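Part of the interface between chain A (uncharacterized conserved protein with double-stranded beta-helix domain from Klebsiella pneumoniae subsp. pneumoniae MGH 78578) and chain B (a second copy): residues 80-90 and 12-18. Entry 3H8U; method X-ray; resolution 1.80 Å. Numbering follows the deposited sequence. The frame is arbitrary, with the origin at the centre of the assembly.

Chain A (80-90) VTHLKAGDIAI
Chain B (12-18) SRIFSVD

Strand 87-90 of chain A and strand 14-16 of chain B pair antiparallel across the dimer interface, their axes at 161° and 4.5 Å apart at closest approach, burying 574 Å² over both stretches. The register sets A:Asp87 against B:Ser16, A:Ile88 against B:Phe15 and A:Ala89 against B:Ile14, all in extended conformation (A:Ile88 phi/psi -114/134, B:Phe15 -135/127). A:Ile88 and B:Phe15 form the hydrogen-bonded pair: A:Ile88 N to B:Phe15 O is 2.7 Å, B:Phe15 N to A:Ile88 O 2.9 Å. The ladder continues with A:Ile90 N to B:Arg13 O and B:Val17 N to A:Gly86 O, each 2.9 Å. B:Arg13 NE then donates to A:Ile90 O at 3.1 Å, so its side chain (m, t, p, chi4 -161°) takes up the next carbonyl.

B:Ile14 has the most surface covered by the other stretch, 104 Å². Its mt side chain shares a sheet face with A:Ala89, A:Asp87 and B:Ser16 and reaches past the small A:Ala89 to the strand carrying A:Thr81 and A:Leu83, where B:Ile14 CD1 lies 3.9 Å from A:Leu83 CD2 and 3.1 Å from A:Thr81 OG1. On this face B:Ser16 OG (chi1 m) donates to A:Asp87 OD1 at 2.6 Å. The other carboxylate oxygen, A:Asp87 OD2, accepts from A:Lys84 N at 2.8 Å, bracing the type II turn 84-87; A:Gly86, at phi/psi 88/2, suits glycine because a CB would jam against the preceding carbonyl.

The opposite face is apolar. B:Phe15 (chi1 m, chi2 89°) places CE1 3.8 Å from CD1 of A:Ile90, which is mt and has 72 Å² of its own surface covered. A:Ile88, also mt, has its CB 4.3 Å from B:Phe15 CB and extends CD1 to 4.0 Å from B:Val17 CG2 (chi1 t), so branched aliphatic chains and the aromatic ring fill this buried side.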

# COMPACT_ATOMS: atom_id res chain seq x y z
N VAL A 80 -14.04 1.55 -17.52
CA VAL A 80 -14.25 1.74 -16.12
C VAL A 80 -14.49 0.40 -15.45
O VAL A 80 -15.30 -0.42 -15.93
CB VAL A 80 -15.42 2.70 -15.89
CG1 VAL A 80 -15.75 2.81 -14.44
CG2 VAL A 80 -15.09 4.07 -16.49
N THR A 81 -13.78 0.20 -14.35
CA THR A 81 -13.97 -0.96 -13.52
C THR A 81 -14.31 -0.51 -12.09
O THR A 81 -14.16 0.65 -11.75
CB THR A 81 -12.73 -1.84 -13.54
OG1 THR A 81 -11.59 -1.04 -13.29
CG2 THR A 81 -12.57 -2.53 -14.87
N HIS A 82 -14.78 -1.44 -11.27
CA HIS A 82 -15.31 -1.08 -9.97
C HIS A 82 -14.33 -1.46 -8.86
O HIS A 82 -13.88 -2.59 -8.77
CB HIS A 82 -16.64 -1.77 -9.74
CG HIS A 82 -17.25 -1.45 -8.41
ND1 HIS A 82 -17.32 -0.16 -7.92
CD2 HIS A 82 -17.79 -2.24 -7.45
CE1 HIS A 82 -17.86 -0.17 -6.72
NE2 HIS A 82 -18.17 -1.42 -6.41
N LEU A 83 -14.03 -0.49 -8.02
CA LEU A 83 -13.11 -0.63 -6.86
C LEU A 83 -13.89 -0.62 -5.56
O LEU A 83 -14.81 0.19 -5.39
CB LEU A 83 -12.14 0.54 -6.81
CG LEU A 83 -10.77 0.43 -7.44
CD1 LEU A 83 -10.00 1.71 -7.15
CD2 LEU A 83 -10.01 -0.78 -6.90
N LYS A 84 -13.53 -1.49 -4.63
CA LYS A 84 -14.07 -1.40 -3.28
C LYS A 84 -12.99 -1.54 -2.21
O LYS A 84 -11.86 -1.95 -2.50
CB LYS A 84 -15.16 -2.42 -3.06
CG LYS A 84 -14.77 -3.86 -3.22
CD LYS A 84 -16.02 -4.76 -3.07
N ALA A 85 -13.36 -1.21 -0.98
CA ALA A 85 -12.46 -1.38 0.13
C ALA A 85 -11.86 -2.78 0.12
O ALA A 85 -12.60 -3.76 -0.06
CB ALA A 85 -13.19 -1.13 1.41
N GLY A 86 -10.55 -2.86 0.33
CA GLY A 86 -9.83 -4.11 0.33
C GLY A 86 -9.33 -4.53 -1.04
O GLY A 86 -8.76 -5.62 -1.20
N ASP A 87 -9.58 -3.70 -2.04
CA ASP A 87 -9.05 -3.93 -3.37
C ASP A 87 -7.72 -3.20 -3.56
O ASP A 87 -7.43 -2.20 -2.90
CB ASP A 87 -10.02 -3.41 -4.46
CG ASP A 87 -11.22 -4.28 -4.68
OD1 ASP A 87 -11.25 -5.44 -4.20
OD2 ASP A 87 -12.15 -3.79 -5.38
N ILE A 88 -6.92 -3.72 -4.50
CA ILE A 88 -5.69 -3.11 -4.96
C ILE A 88 -5.92 -2.71 -6.43
O ILE A 88 -6.45 -3.49 -7.21
CB ILE A 88 -4.53 -4.15 -4.90
CG1 ILE A 88 -4.36 -4.65 -3.47
CG2 ILE A 88 -3.24 -3.59 -5.48
CD1 ILE A 88 -3.55 -5.91 -3.32
N ALA A 89 -5.53 -1.50 -6.82
CA ALA A 89 -5.56 -1.09 -8.24
C ALA A 89 -4.13 -0.77 -8.68
O ALA A 89 -3.37 -0.16 -7.92
CB ALA A 89 -6.45 0.13 -8.45
N ILE A 90 -3.72 -1.30 -9.84
CA ILE A 90 -2.35 -1.08 -10.29
C ILE A 90 -2.37 -0.45 -11.66
O ILE A 90 -2.99 -1.00 -12.62
CB ILE A 90 -1.49 -2.37 -10.26
CG1 ILE A 90 -1.33 -2.91 -8.84
CG2 ILE A 90 -0.07 -2.11 -10.93
CD1 ILE A 90 -0.81 -4.37 -8.78
N SER B 12 -6.25 -8.12 -15.73
CA SER B 12 -6.88 -7.41 -14.64
C SER B 12 -5.96 -6.35 -14.06
O SER B 12 -4.75 -6.56 -13.94
CB SER B 12 -7.31 -8.38 -13.54
OG SER B 12 -8.11 -7.70 -12.60
N ARG B 13 -6.55 -5.22 -13.69
CA ARG B 13 -5.82 -4.14 -13.01
C ARG B 13 -6.29 -3.94 -11.58
O ARG B 13 -5.75 -3.15 -10.84
CB ARG B 13 -5.93 -2.86 -13.83
CG ARG B 13 -5.26 -3.03 -15.20
CD ARG B 13 -5.10 -1.78 -15.99
NE ARG B 13 -4.72 -0.66 -15.13
CZ ARG B 13 -4.85 0.62 -15.48
NH1 ARG B 13 -5.30 0.96 -16.68
NH2 ARG B 13 -4.52 1.54 -14.60
N ILE B 14 -7.27 -4.73 -11.20
CA ILE B 14 -7.83 -4.65 -9.87
C ILE B 14 -7.80 -6.04 -9.29
O ILE B 14 -8.18 -7.01 -9.96
CB ILE B 14 -9.28 -4.14 -9.94
CG1 ILE B 14 -9.24 -2.65 -10.34
CG2 ILE B 14 -9.98 -4.34 -8.57
CD1 ILE B 14 -10.57 -2.02 -10.54
N PHE B 15 -7.41 -6.09 -8.03
CA PHE B 15 -7.17 -7.34 -7.35
C PHE B 15 -7.83 -7.23 -5.99
O PHE B 15 -7.59 -6.27 -5.25
CB PHE B 15 -5.66 -7.57 -7.23
CG PHE B 15 -4.93 -7.48 -8.55
CD1 PHE B 15 -4.45 -6.26 -9.02
CD2 PHE B 15 -4.74 -8.60 -9.34
CE1 PHE B 15 -3.79 -6.17 -10.24
CE2 PHE B 15 -4.06 -8.51 -10.56
CZ PHE B 15 -3.59 -7.29 -11.01
N SER B 16 -8.68 -8.19 -5.65
CA SER B 16 -9.32 -8.17 -4.32
C SER B 16 -8.50 -8.95 -3.31
O SER B 16 -8.11 -10.08 -3.55
CB SER B 16 -10.75 -8.69 -4.38
OG SER B 16 -11.50 -7.82 -5.19
N VAL B 17 -8.23 -8.32 -2.18
CA VAL B 17 -7.37 -8.92 -1.18
C VAL B 17 -7.92 -10.26 -0.73
O VAL B 17 -7.15 -11.20 -0.53
CB VAL B 17 -7.13 -7.98 0.01
CG1 VAL B 17 -6.58 -8.73 1.19
CG2 VAL B 17 -6.15 -6.87 -0.42
N ASP B 18 -9.23 -10.36 -0.58
CA ASP B 18 -9.81 -11.62 -0.08
C ASP B 18 -9.61 -12.80 -1.06
O ASP B 18 -9.61 -13.97 -0.66
CB ASP B 18 -11.29 -11.47 0.32
CG ASP B 18 -12.17 -10.89 -0.79
OD1 ASP B 18 -11.77 -10.85 -1.98
OD2 ASP B 18 -13.31 -10.48 -0.45
O HOH W 1 -10.98 -8.08 -0.37